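Local coordinates for glycosyl transferase (Staphylococcus aureus, PDB 5U02), which belongs to the TarS family of glycosyltransferases, the deposited chain running from a helical linker domain into two E-set-like beta domains at the C-terminal end, at residues A135-K140 / N158-G163; K209-D214 / S268-A273; D64-V69 / H86-K91; K311-M316 / L331-K336. One frame throughout, in Å; residues are numbered along the deposited sequence.

Interaction 1. Residues A135-K140 / N158-G163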
loop_
_atom_site.group_PDB
_atom_site.type_symbol
_atom_site.label_atom_id
_atom_site.label_comp_id
_atom_site.label_asym_id
_atom_site.label_seq_id
_atom_site.Cartn_x
_atom_site.Cartn_y
_atom_site.Cartn_z
ATOM N N ALA A 135 8.745 16.730 15.417
ATOM C CA ALA A 135 9.004 17.787 14.453
ATOM C C ALA A 135 8.900 17.252 13.027
ATOM O O ALA A 135 8.884 16.044 12.788
ATOM C CB ALA A 135 10.378 18.410 14.702
ATOM N N LYS A 136 8.822 18.175 12.075
ATOM C CA LYS A 136 8.687 17.795 10.682
ATOM C C LYS A 136 9.965 17.123 10.188
ATOM O O LYS A 136 11.073 17.566 10.512
ATOM C CB LYS A 136 8.371 19.020 9.829
ATOM C CG LYS A 136 7.271 18.803 8.811
ATOM C CD LYS A 136 6.674 20.118 8.353
ATOM C CE LYS A 136 7.258 20.560 7.022
ATOM N NZ LYS A 136 6.483 21.686 6.430
ATOM N N PRO A 137 9.862 16.034 9.426
ATOM C CA PRO A 137 11.069 15.392 8.899
ATOM C C PRO A 137 11.731 16.239 7.829
ATOM O O PRO A 137 11.073 16.939 7.061
ATOM C CB PRO A 137 10.553 14.080 8.295
ATOM C CG PRO A 137 9.119 14.341 8.009
ATOM C CD PRO A 137 8.652 15.243 9.124
ATOM N N LYS A 138 13.052 16.155 7.780
ATOM C CA LYS A 138 13.810 16.714 6.670
ATOM C C LYS A 138 13.832 15.716 5.523
ATOM O O LYS A 138 14.065 14.521 5.730
ATOM C CB LYS A 138 15.242 17.049 7.102
ATOM C CG LYS A 138 15.340 18.107 8.186
ATOM C CD LYS A 138 15.072 19.496 7.625
ATOM C CE LYS A 138 15.485 20.578 8.612
ATOM N NZ LYS A 138 15.368 21.950 8.032
ATOM N N VAL A 139 13.574 16.201 4.309
ATOM C CA VAL A 139 13.483 15.346 3.132
ATOM C C VAL A 139 14.489 15.823 2.099
ATOM O O VAL A 139 14.589 17.026 1.833
ATOM C CB VAL A 139 12.062 15.342 2.543
ATOM C CG1 VAL A 139 12.022 14.482 1.283
ATOM C CG2 VAL A 139 11.069 14.829 3.563
ATOM N N LYS A 140 15.229 14.883 1.517
ATOM C CA LYS A 140 16.111 15.174 0.397
ATOM C C LYS A 140 15.717 14.282 -0.774
ATOM O O LYS A 140 15.543 13.070 -0.603
ATOM C CB LYS A 140 17.587 14.975 0.775
ATOM C CG LYS A 140 18.542 15.256 -0.377
ATOM C CD LYS A 140 19.945 14.711 -0.158
ATOM C CE LYS A 140 20.896 15.281 -1.208
ATOM N NZ LYS A 140 22.337 15.100 -0.873
ATOM N N ASN A 158 16.404 12.423 5.893
ATOM C CA ASN A 158 17.712 12.511 6.538
ATOM C C ASN A 158 17.582 12.593 8.052
ATOM O O ASN A 158 18.390 12.006 8.782
ATOM C CB ASN A 158 18.492 13.710 5.999
ATOM C CG ASN A 158 19.229 13.395 4.708
ATOM O OD1 ASN A 158 19.284 12.242 4.279
ATOM N ND2 ASN A 158 19.819 14.416 4.097
ATOM N N GLU A 159 16.579 13.314 8.547
ATOM C CA GLU A 159 16.375 13.447 9.981
ATOM C C GLU A 159 14.898 13.306 10.302
ATOM O O GLU A 159 14.052 13.935 9.659
ATOM C CB GLU A 159 16.911 14.782 10.503
ATOM C CG GLU A 159 18.415 14.777 10.717
ATOM C CD GLU A 159 18.921 16.047 11.370
ATOM O OE1 GLU A 159 18.099 16.781 11.961
ATOM O OE2 GLU A 159 20.141 16.306 11.302
ATOM N N PHE A 160 14.603 12.473 11.296
ATOM C CA PHE A 160 13.242 12.206 11.732
ATOM C C PHE A 160 13.331 11.559 13.104
ATOM O O PHE A 160 14.094 10.605 13.292
ATOM C CB PHE A 160 12.508 11.290 10.744
ATOM C CG PHE A 160 11.011 11.383 10.825
ATOM C CD1 PHE A 160 10.400 12.438 11.484
ATOM C CD2 PHE A 160 10.213 10.401 10.260
ATOM C CE1 PHE A 160 9.022 12.520 11.566
ATOM C CE2 PHE A 160 8.835 10.476 10.336
ATOM C CZ PHE A 160 8.237 11.539 10.993
ATOM N N MET A 161 12.570 12.080 14.061
ATOM C CA MET A 161 12.680 11.620 15.437
ATOM C C MET A 161 11.980 10.297 15.684
ATOM O O MET A 161 11.751 9.947 16.848
ATOM C CB MET A 161 12.142 12.684 16.393
ATOM C CG MET A 161 13.173 13.738 16.730
ATOM S SD MET A 161 12.509 15.026 17.788
ATOM C CE MET A 161 10.939 15.276 16.998
ATOM N N ILE A 162 11.639 9.547 14.639
ATOM C CA ILE A 162 10.962 8.268 14.814
ATOM C C ILE A 162 11.450 7.302 13.747
ATOM O O ILE A 162 11.548 7.659 12.566
ATOM C CB ILE A 162 9.426 8.414 14.785
ATOM C CG1 ILE A 162 8.757 7.033 14.813
ATOM C CG2 ILE A 162 8.993 9.231 13.596
ATOM C CD1 ILE A 162 7.254 7.048 15.032
ATOM N N GLY A 163 11.763 6.079 14.172
ATOM C CA GLY A 163 12.366 5.099 13.300
ATOM C C GLY A 163 11.403 4.525 12.279
ATOM O O GLY A 163 10.180 4.655 12.361
HETATM O O HOH W 1 11.709 14.974 13.592
#

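Interaction 2. Residues K209-D214 / S268-A273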
loop_
_atom_site.group_PDB
_atom_site.type_symbol
_atom_site.label_atom_id
_atom_site.label_comp_id
_atom_site.label_asym_id
_atom_site.label_seq_id
_atom_site.Cartn_x
_atom_site.Cartn_y
_atom_site.Cartn_z
ATOM N N LYS A 209 -6.572 18.529 -15.260
ATOM C CA LYS A 209 -7.390 19.425 -14.451
ATOM C C LYS A 209 -6.667 20.722 -14.131
ATOM O O LYS A 209 -7.310 21.768 -13.986
ATOM C CB LYS A 209 -7.806 18.727 -13.160
ATOM C CG LYS A 209 -8.586 17.451 -13.378
ATOM C CD LYS A 209 -8.669 16.652 -12.089
ATOM C CE LYS A 209 -9.597 15.460 -12.240
ATOM N NZ LYS A 209 -9.746 14.732 -10.957
ATOM N N GLU A 210 -5.345 20.678 -13.994
ATOM C CA GLU A 210 -4.568 21.862 -13.655
ATOM C C GLU A 210 -3.219 21.796 -14.353
ATOM O O GLU A 210 -2.757 20.730 -14.764
ATOM C CB GLU A 210 -4.370 22.008 -12.137
ATOM C CG GLU A 210 -5.649 21.945 -11.307
ATOM C CD GLU A 210 -6.425 23.245 -11.325
ATOM O OE1 GLU A 210 -5.798 24.313 -11.512
ATOM O OE2 GLU A 210 -7.661 23.195 -11.152
ATOM N N LYS A 211 -2.581 22.958 -14.475
ATOM C CA LYS A 211 -1.298 23.019 -15.166
ATOM C C LYS A 211 -0.133 22.783 -14.215
ATOM O O LYS A 211 0.846 22.130 -14.588
ATOM C CB LYS A 211 -1.138 24.368 -15.871
ATOM C CG LYS A 211 -2.216 24.669 -16.905
ATOM C CD LYS A 211 -1.620 25.139 -18.224
ATOM C CE LYS A 211 -1.241 26.606 -18.148
ATOM N NZ LYS A 211 -1.022 27.222 -19.492
ATOM N N ILE A 212 -0.219 23.300 -12.991
ATOM C CA ILE A 212 0.883 23.261 -12.036
ATOM C C ILE A 212 0.562 22.244 -10.949
ATOM O O ILE A 212 -0.460 22.357 -10.261
ATOM C CB ILE A 212 1.145 24.648 -11.426
ATOM C CG1 ILE A 212 1.479 25.660 -12.524
ATOM C CG2 ILE A 212 2.274 24.566 -10.416
ATOM C CD1 ILE A 212 1.539 27.105 -12.025
ATOM N N TRP A 213 1.448 21.263 -10.783
ATOM C CA TRP A 213 1.331 20.237 -9.753
ATOM C C TRP A 213 2.588 20.292 -8.894
ATOM O O TRP A 213 3.688 20.010 -9.380
ATOM C CB TRP A 213 1.146 18.849 -10.371
ATOM C CG TRP A 213 -0.106 18.710 -11.193
ATOM C CD1 TRP A 213 -0.245 18.973 -12.527
ATOM C CD2 TRP A 213 -1.397 18.275 -10.734
ATOM N NE1 TRP A 213 -1.538 18.730 -12.924
ATOM C CE2 TRP A 213 -2.264 18.300 -11.843
ATOM C CE3 TRP A 213 -1.899 17.867 -9.494
ATOM C CZ2 TRP A 213 -3.603 17.931 -11.751
ATOM C CZ3 TRP A 213 -3.236 17.505 -9.405
ATOM C CH2 TRP A 213 -4.070 17.539 -10.526
ATOM N N ASP A 214 2.429 20.666 -7.629
ATOM C CA ASP A 214 3.555 20.750 -6.717
ATOM C C ASP A 214 3.720 19.424 -5.983
ATOM O O ASP A 214 2.736 18.741 -5.683
ATOM C CB ASP A 214 3.375 21.906 -5.728
ATOM C CG ASP A 214 3.122 23.248 -6.427
ATOM O OD1 ASP A 214 4.025 23.694 -7.159
ATOM O OD2 ASP A 214 2.076 23.884 -6.175
ATOM N N SER A 268 8.254 20.889 -9.125
ATOM C CA SER A 268 6.856 20.828 -9.521
ATOM C C SER A 268 6.765 20.220 -10.915
ATOM O O SER A 268 7.775 20.018 -11.595
ATOM C CB SER A 268 6.207 22.216 -9.482
ATOM O OG SER A 268 6.230 22.753 -8.170
ATOM N N LEU A 269 5.540 19.918 -11.341
ATOM C CA LEU A 269 5.279 19.342 -12.654
ATOM C C LEU A 269 4.362 20.268 -13.440
ATOM O O LEU A 269 3.272 20.613 -12.973
ATOM C CB LEU A 269 4.649 17.951 -12.535
ATOM C CG LEU A 269 5.368 16.985 -11.587
ATOM C CD1 LEU A 269 4.693 15.624 -11.572
ATOM C CD2 LEU A 269 6.832 16.852 -11.969
ATOM N N TYR A 270 4.802 20.657 -14.635
ATOM C CA TYR A 270 4.032 21.524 -15.520
ATOM C C TYR A 270 3.435 20.679 -16.639
ATOM O O TYR A 270 4.168 19.981 -17.352
ATOM C CB TYR A 270 4.916 22.637 -16.084
ATOM C CG TYR A 270 4.173 23.745 -16.796
ATOM C CD1 TYR A 270 3.503 24.729 -16.083
ATOM C CD2 TYR A 270 4.168 23.825 -18.184
ATOM C CE1 TYR A 270 2.831 25.756 -16.734
ATOM C CE2 TYR A 270 3.498 24.845 -18.843
ATOM C CZ TYR A 270 2.836 25.802 -18.114
ATOM O OH TYR A 270 2.176 26.813 -18.768
ATOM N N PHE A 271 2.113 20.750 -16.790
ATOM C CA PHE A 271 1.364 19.977 -17.775
ATOM C C PHE A 271 0.622 20.940 -18.694
ATOM O O PHE A 271 -0.215 21.723 -18.230
ATOM C CB PHE A 271 0.385 19.025 -17.082
ATOM C CG PHE A 271 -0.357 18.118 -18.021
ATOM C CD1 PHE A 271 0.260 16.998 -18.553
ATOM C CD2 PHE A 271 -1.678 18.378 -18.363
ATOM C CE1 PHE A 271 -0.421 16.158 -19.418
ATOM C CE2 PHE A 271 -2.369 17.538 -19.228
ATOM C CZ PHE A 271 -1.742 16.425 -19.755
ATOM N N THR A 272 0.929 20.886 -19.991
ATOM C CA THR A 272 0.316 21.804 -20.941
ATOM C C THR A 272 0.300 21.181 -22.332
ATOM O O THR A 272 1.087 20.282 -22.648
ATOM C CB THR A 272 1.044 23.154 -20.972
ATOM O OG1 THR A 272 0.212 24.120 -21.625
ATOM C CG2 THR A 272 2.359 23.039 -21.728
ATOM N N ALA A 273 -0.611 21.680 -23.164
ATOM C CA ALA A 273 -0.789 21.164 -24.513
ATOM C C ALA A 273 0.363 21.577 -25.422
ATOM O O ALA A 273 1.014 22.603 -25.213
ATOM C CB ALA A 273 -2.109 21.663 -25.104
#

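Interaction 3. Residues D64-V69 / H86-K91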
loop_
_atom_site.group_PDB
_atom_site.type_symbol
_atom_site.label_atom_id
_atom_site.label_comp_id
_atom_site.label_asym_id
_atom_site.label_seq_id
_atom_site.Cartn_x
_atom_site.Cartn_y
_atom_site.Cartn_z
ATOM N N ASP A 64 26.809 24.283 34.492
ATOM C CA ASP A 64 26.713 25.400 35.429
ATOM C C ASP A 64 25.742 26.462 34.930
ATOM O O ASP A 64 25.045 27.094 35.732
ATOM C CB ASP A 64 28.097 26.008 35.668
ATOM C CG ASP A 64 28.180 26.787 36.972
ATOM O OD1 ASP A 64 29.310 27.079 37.419
ATOM O OD2 ASP A 64 27.121 27.098 37.558
ATOM N N PHE A 65 25.677 26.667 33.613
ATOM C CA PHE A 65 24.708 27.603 33.053
ATOM C C PHE A 65 23.284 27.078 33.210
ATOM O O PHE A 65 22.403 27.788 33.708
ATOM C CB PHE A 65 25.053 27.881 31.586
ATOM C CG PHE A 65 23.884 28.320 30.743
ATOM C CD1 PHE A 65 23.533 27.607 29.608
ATOM C CD2 PHE A 65 23.147 29.449 31.070
ATOM C CE1 PHE A 65 22.469 28.004 28.820
ATOM C CE2 PHE A 65 22.076 29.846 30.287
ATOM C CZ PHE A 65 21.739 29.122 29.161
ATOM N N ILE A 66 23.040 25.829 32.803
ATOM C CA ILE A 66 21.711 25.248 32.965
ATOM C C ILE A 66 21.380 25.016 34.439
ATOM O O ILE A 66 20.201 24.928 34.802
ATOM C CB ILE A 66 21.604 23.951 32.134
ATOM C CG1 ILE A 66 21.825 24.254 30.650
ATOM C CG2 ILE A 66 20.242 23.287 32.295
ATOM C CD1 ILE A 66 20.772 25.151 30.043
ATOM N N GLN A 67 22.389 24.940 35.312
ATOM C CA GLN A 67 22.110 24.876 36.744
ATOM C C GLN A 67 21.448 26.153 37.245
ATOM O O GLN A 67 20.720 26.125 38.244
ATOM C CB GLN A 67 23.398 24.611 37.527
ATOM C CG GLN A 67 23.652 23.145 37.838
ATOM C CD GLN A 67 25.115 22.847 38.103
ATOM O OE1 GLN A 67 25.908 23.751 38.366
ATOM N NE2 GLN A 67 25.479 21.571 38.037
ATOM N N ALA A 68 21.683 27.278 36.564
ATOM C CA ALA A 68 21.167 28.561 37.025
ATOM C C ALA A 68 19.680 28.734 36.750
ATOM O O ALA A 68 19.024 29.514 37.448
ATOM C CB ALA A 68 21.943 29.704 36.374
ATOM N N VAL A 69 19.135 28.043 35.755
ATOM C CA VAL A 69 17.717 28.178 35.433
ATOM C C VAL A 69 16.933 27.167 36.260
ATOM O O VAL A 69 17.353 26.008 36.387
ATOM C CB VAL A 69 17.457 28.009 33.928
ATOM C CG1 VAL A 69 17.856 29.268 33.183
ATOM C CG2 VAL A 69 18.219 26.824 33.379
ATOM N N HIS A 86 17.999 18.310 31.412
ATOM C CA HIS A 86 18.218 17.420 32.548
ATOM C C HIS A 86 19.650 16.895 32.570
ATOM O O HIS A 86 20.338 16.986 33.592
ATOM C CB HIS A 86 17.197 16.279 32.498
ATOM C CG HIS A 86 17.609 15.049 33.247
ATOM N ND1 HIS A 86 18.424 14.083 32.698
ATOM C CD2 HIS A 86 17.308 14.624 34.496
ATOM C CE1 HIS A 86 18.612 13.116 33.580
ATOM N NE2 HIS A 86 17.946 13.420 34.679
ATOM N N TYR A 87 20.124 16.354 31.445
ATOM C CA TYR A 87 21.505 15.887 31.380
ATOM C C TYR A 87 22.514 17.027 31.384
ATOM O O TYR A 87 23.704 16.775 31.603
ATOM C CB TYR A 87 21.721 15.014 30.142
ATOM C CG TYR A 87 20.888 13.753 30.136
ATOM C CD1 TYR A 87 21.029 12.797 31.132
ATOM C CD2 TYR A 87 19.969 13.515 29.126
ATOM C CE1 TYR A 87 20.265 11.644 31.125
ATOM C CE2 TYR A 87 19.205 12.371 29.111
ATOM C CZ TYR A 87 19.358 11.440 30.110
ATOM O OH TYR A 87 18.591 10.304 30.084
ATOM N N ALA A 88 22.078 18.267 31.145
ATOM C CA ALA A 88 22.979 19.405 31.297
ATOM C C ALA A 88 23.310 19.639 32.764
ATOM O O ALA A 88 24.486 19.666 33.145
ATOM C CB ALA A 88 22.362 20.659 30.680
ATOM N N ARG A 89 22.284 19.806 33.605
ATOM C CA ARG A 89 22.514 19.956 35.039
ATOM C C ARG A 89 23.295 18.773 35.593
ATOM O O ARG A 89 24.142 18.938 36.478
ATOM C CB ARG A 89 21.186 20.104 35.781
ATOM C CG ARG A 89 20.390 21.343 35.427
ATOM C CD ARG A 89 19.149 21.450 36.298
ATOM N NE ARG A 89 18.247 22.500 35.839
ATOM C CZ ARG A 89 17.300 22.320 34.925
ATOM N NH1 ARG A 89 16.522 23.332 34.561
ATOM N NH2 ARG A 89 17.132 21.129 34.368
ATOM N N ALA A 90 23.025 17.575 35.082
ATOM C CA ALA A 90 23.738 16.380 35.509
ATOM C C ALA A 90 25.105 16.241 34.853
ATOM O O ALA A 90 25.837 15.305 35.194
ATOM C CB ALA A 90 22.896 15.134 35.217
ATOM N N LYS A 91 25.458 17.147 33.943
ATOM C CA LYS A 91 26.724 17.120 33.207
ATOM C C LYS A 91 27.048 15.706 32.729
ATOM O O LYS A 91 28.129 15.160 32.950
ATOM C CB LYS A 91 27.854 17.710 34.044
ATOM C CG LYS A 91 27.430 18.948 34.813
ATOM C CD LYS A 91 28.615 19.656 35.433
ATOM C CE LYS A 91 28.245 21.075 35.840
ATOM N NZ LYS A 91 29.386 22.022 35.708
#

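Interaction 4. Residues K311-M316 / L331-K336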
loop_
_atom_site.group_PDB
_atom_site.type_symbol
_atom_site.label_atom_id
_atom_site.label_comp_id
_atom_site.label_asym_id
_atom_site.label_seq_id
_atom_site.Cartn_x
_atom_site.Cartn_y
_atom_site.Cartn_z
ATOM N N LYS A 311 -0.435 1.940 -42.507
ATOM C CA LYS A 311 -1.835 1.568 -42.679
ATOM C C LYS A 311 -2.000 0.111 -43.097
ATOM O O LYS A 311 -3.066 -0.473 -42.866
ATOM C CB LYS A 311 -2.499 2.505 -43.689
ATOM C CG LYS A 311 -3.995 2.311 -43.852
ATOM C CD LYS A 311 -4.333 1.823 -45.245
ATOM C CE LYS A 311 -5.834 1.758 -45.452
ATOM N NZ LYS A 311 -6.390 0.455 -44.998
ATOM N N ASP A 312 -0.969 -0.502 -43.679
ATOM C CA ASP A 312 -1.045 -1.919 -44.003
ATOM C C ASP A 312 0.276 -2.635 -43.727
ATOM O O ASP A 312 0.574 -3.652 -44.361
ATOM C CB ASP A 312 -1.462 -2.124 -45.461
ATOM C CG ASP A 312 -2.187 -3.444 -45.681
ATOM O OD1 ASP A 312 -2.993 -3.831 -44.806
ATOM O OD2 ASP A 312 -1.958 -4.090 -46.727
ATOM N N ASP A 313 1.071 -2.134 -42.784
ATOM C CA ASP A 313 2.358 -2.748 -42.480
ATOM C C ASP A 313 2.834 -2.238 -41.128
ATOM O O ASP A 313 2.373 -1.201 -40.641
ATOM C CB ASP A 313 3.388 -2.449 -43.576
ATOM C CG ASP A 313 4.622 -3.314 -43.476
ATOM O OD1 ASP A 313 4.536 -4.425 -42.916
ATOM O OD2 ASP A 313 5.683 -2.882 -43.968
ATOM N N MET A 314 3.756 -2.983 -40.518
ATOM C CA MET A 314 4.345 -2.565 -39.253
ATOM C C MET A 314 5.805 -2.997 -39.214
ATOM O O MET A 314 6.193 -3.981 -39.848
ATOM C CB MET A 314 3.544 -3.110 -38.047
ATOM C CG MET A 314 3.651 -4.609 -37.704
ATOM S SD MET A 314 5.139 -5.101 -36.815
ATOM C CE MET A 314 4.949 -4.175 -35.303
ATOM N N ILE A 315 6.620 -2.228 -38.495
ATOM C CA ILE A 315 8.050 -2.483 -38.372
ATOM C C ILE A 315 8.451 -2.303 -36.914
ATOM O O ILE A 315 8.152 -1.268 -36.307
ATOM C CB ILE A 315 8.895 -1.553 -39.266
ATOM C CG1 ILE A 315 8.318 -1.460 -40.678
ATOM C CG2 ILE A 315 10.340 -2.046 -39.326
ATOM C CD1 ILE A 315 9.028 -0.448 -41.547
ATOM N N MET A 316 9.124 -3.310 -36.361
ATOM C CA MET A 316 9.668 -3.250 -35.013
ATOM C C MET A 316 11.012 -2.535 -35.021
ATOM O O MET A 316 11.670 -2.401 -36.057
ATOM C CB MET A 316 9.844 -4.654 -34.431
ATOM C CG MET A 316 8.548 -5.422 -34.188
ATOM S SD MET A 316 7.566 -4.704 -32.857
ATOM C CE MET A 316 8.725 -4.786 -31.494
ATOM N N LEU A 331 15.295 0.400 -36.661
ATOM C CA LEU A 331 14.268 -0.486 -37.185
ATOM C C LEU A 331 14.847 -1.853 -37.540
ATOM O O LEU A 331 16.049 -2.013 -37.765
ATOM C CB LEU A 331 13.613 0.129 -38.422
ATOM C CG LEU A 331 12.863 1.438 -38.208
ATOM C CD1 LEU A 331 12.401 1.987 -39.540
ATOM C CD2 LEU A 331 11.683 1.205 -37.282
ATOM N N SER A 332 13.959 -2.851 -37.602
ATOM C CA SER A 332 14.363 -4.213 -37.926
ATOM C C SER A 332 14.583 -4.428 -39.416
ATOM O O SER A 332 15.131 -5.467 -39.801
ATOM C CB SER A 332 13.316 -5.208 -37.427
ATOM O OG SER A 332 12.123 -5.099 -38.182
ATOM N N LYS A 333 14.167 -3.483 -40.257
ATOM C CA LYS A 333 14.381 -3.571 -41.693
ATOM C C LYS A 333 14.413 -2.161 -42.265
ATOM O O LYS A 333 14.165 -1.177 -41.564
ATOM C CB LYS A 333 13.293 -4.410 -42.373
ATOM C CG LYS A 333 11.924 -3.753 -42.377
ATOM C CD LYS A 333 10.952 -4.511 -43.268
ATOM C CE LYS A 333 9.652 -3.742 -43.426
ATOM N NZ LYS A 333 8.711 -4.412 -44.371
ATOM N N ASP A 334 14.722 -2.071 -43.555
ATOM C CA ASP A 334 14.734 -0.781 -44.227
ATOM C C ASP A 334 13.313 -0.271 -44.441
ATOM O O ASP A 334 12.366 -1.046 -44.607
ATOM C CB ASP A 334 15.451 -0.881 -45.575
ATOM C CG ASP A 334 16.958 -0.932 -45.437
ATOM O OD1 ASP A 334 17.467 -0.677 -44.327
ATOM O OD2 ASP A 334 17.636 -1.220 -46.446
ATOM N N ILE A 335 13.165 1.048 -44.445
ATOM C CA ILE A 335 11.895 1.676 -44.773
ATOM C C ILE A 335 12.138 2.692 -45.880
ATOM O O ILE A 335 13.039 3.533 -45.775
ATOM C CB ILE A 335 11.229 2.327 -43.543
ATOM C CG1 ILE A 335 9.880 2.941 -43.932
ATOM C CG2 ILE A 335 12.149 3.360 -42.883
ATOM C CD1 ILE A 335 9.047 3.386 -42.744
ATOM N N LYS A 336 11.366 2.586 -46.957
ATOM C CA LYS A 336 11.487 3.534 -48.052
ATOM C C LYS A 336 11.022 4.914 -47.605
ATOM O O LYS A 336 10.153 5.052 -46.740
ATOM C CB LYS A 336 10.677 3.065 -49.260
ATOM C CG LYS A 336 11.188 1.767 -49.864
ATOM C CD LYS A 336 10.295 1.283 -50.991
ATOM C CE LYS A 336 10.858 0.025 -51.634
ATOM N NZ LYS A 336 10.997 -1.086 -50.647
HETATM O O HOH W 2 6.347 -6.352 -43.999
HETATM O O HOH W 3 9.405 -5.945 -38.092
#

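Interaction 1. Residues A135-K140 / N158-G163
Where the hairpin of strands 138-146 and 150-159 opens, Lys-138 N gives its hydrogen to Glu-159 O over 3.1 Å, in the plane of that carbonyl and with an N-H...O angle of 152°. The return bond, from Asn-158 N to Lys-138 O, is bent and weak. Glu-159 O also receives a CH contact from Pro-137 CA at 3.4 Å. Proline has no N-H to offer, and beyond it the two segments diverge and a water bridges them: it donates to Ala-135 O and accepts from Met-161 N, each at 3.1 Å. The same water sits in plane at the edge of the Phe-160 ring. That ring, with CG anti to the backbone N (chi1 -158°), runs alongside Pro-137 and points the same way. Pro-137 CB lies over one face toward the rim, 3.8 Å from the Phe-160 ring centroid, while Ile-162 CG2 presses on the centre of the opposite face. Met-161 is bent at its last torsion (chi3 -43°), which brings its CE within a tight 3.1 Å of Ala-135 N. Outside the segments, Met-161 O is taken by the Tyr-108 hydroxyl and Lys-136 NZ by Glu-227 O. Direct polar contact is thus limited to one sound bond and one weak one, and a water and the packing of Pro-137 on Phe-160 join the segments where they diverge.

Interaction 2. Residues K209-D214 / S268-A273
Tyr-270 and Ile-212 share one face of the sheet, crossing obliquely so that Ile-212 CG1 meets the rim of the tyrosine ring at Tyr-270 CD1, 4.2 Å away. With CG anti to the backbone N (chi1 -169°), the ring swings toward the neighbouring strand. Lys-211 runs beside it, pointing the same way; bent at chi2 and chi3, it lays its aliphatic part along Phe-271 O and brings NZ to a weak bond with Tyr-270 OH at 3.3 Å. The nearest atoms of a bound imidazole, probably from the crystallisation liquor, lie about 3 Å from the Tyr-270 side chain. Farther along this face, Ser-268 OG donates to Asp-214 OD1 over 2.6 Å, on the anti lone pair of the carboxylate. Arg-176 and Arg-229 form salt bridges with that same oxygen, which probably keeps the buried aspartate ionised.

The other face carries Trp-213 and Leu-269, packed CB to CB at 4.2 Å. The indole presents its edge to Leu-269 O, takes Glu-210 CB over one face toward the rim, and bonds through NE1 to Leu-207 O. Beneath these side chains the ladder is regular: Trp-213 N gives to Leu-269 O, Leu-269 N returns to Trp-213 O at 2.7 Å, and Phe-271 N gives to Lys-211 O, all in the carbonyl planes. On the other side of strand 267-274, Tyr-254 of strand 252-260 stacks on Phe-271. The pairing of strands 212-221 and 267-274 is consistent with the immunoglobulin-like beta sandwich of the E-set clan, in which strands far apart in sequence pair side by side.

Interaction 3. Residues D64-V69 / H86-K91
Ile-66 CG1 rests against Ala-88 CB at 3.6 Å, the closest apolar touch between the C-terminal ends of helices 56-68 and 82-89. The other branch, Ile-66 CG2, lies 3.7 Å from Arg-89 CG and over the centre of one face of the guanidinium. Extended from CG to NE and crossing Ile-66 at about a right angle, Arg-89 passes along the end of helix 56-68. Its NH1 donates to Val-69 O, a fairly straight (163°) but long and weak bond of 3.3 Å, with the acceptor in plane at the guanidinium edge. Asp-74 forms a salt bridge with Arg-89 NH2 and so helps fix the guanidinium, probably lessening the cost of its partial burial. In the opposite direction, Gln-67 NE2 reaches Arg-89 O, again weakly, at 3.3 Å.

The contact belongs to the helical linker domain, and both segments lie where a helix ends. Lys-91 closes helix 82-89 in a Schellman motif, with positive phi (44°) and two bonds back into the last turn, one of them Lys-91 N to Ala-88 O at 2.8 Å. That turn sends the lysine chain across Gln-67, with Lys-91 CE 3.6 Å from Gln-67 NE2, back along helix 56-68, where its NZ bonds to Asn-60 O. One shell farther out, Ile-66 packs on Leu-34 and Phe-38 of helix 23-40, which also meets Val-69 through Leu-30.

Interaction 4. Residues K311-M316 / L331-K336
Met-316 O is the best-held polar atom, gripped by one firm hydrogen bond, one CH contact and, weakly and without its proton being settled, Ser-332 OG. Ser-332 N donates to it over 2.8 Å, in the carbonyl plane, while Leu-331 CA approaches the same Met-316 O at 3.4 Å. A water links the neighbouring groups, accepting from Met-316 N and lying 2.8 Å from Ser-332 OG; the serine hydroxyl stands in the crowded position between its backbone N and carbonyl carbon (chi1 69°).

Ile-315 carries the apolar part. Its CG2 branch, anti to the backbone N, lies 4.0 Å from Leu-331 CB and also meets Ser-332 OG and Lys-333 CG. The longer branch runs the other way, ending with Ile-315 CD1 4.0 Å from Ile-335 CD1. Lys-333 crosses Ile-315 at about a right angle, laying its CE 3.8 Å from Ile-315 CG1. Extended beyond CG, the lysine then meets Asp-313 tip to tip: Lys-333 NZ and Asp-313 OD2 form a long, weak salt bridge of 3.4 Å. A second water bridges the same pair, donating to Asp-313 OD1 and accepting from Lys-333 NZ.

Other copies of the protein close in around the contact: Met-316 packs on Met-316 of the second and third subunits, and Asp-312 forms a salt bridge with Lys-289 of the second. This is the open end of the beta hairpin of strands 313-323 and 326-331: pairing stops at Met-316 and Ser-332, and the chain runs on beside strand 313-323, touching it through the Lys-333 and Ile-335 side chains, before helix 337-340, in an E-set-like domain that takes part in trimer assembly.

Overall arrangement
Along the chain the order is interaction 3, 1, 2, 4, and none touches another. Interactions 1 and 2 belong to the same antiparallel sheet, their centres about 28 Å apart, yet only the second has a full backbone ladder; the first lies at a hairpin's open end, nearest the chain's centre. Interactions 3 and 4 sit on opposite sides of that centre, about 80 Å apart between their own centres. All four mix buried and exposed residues. Helix ends in interaction 3 meet through an arginine and weak bonds to carbonyl oxygens, whereas interaction 4, beside other subunits, adds bridging waters and a long ion pair to its apolar packing.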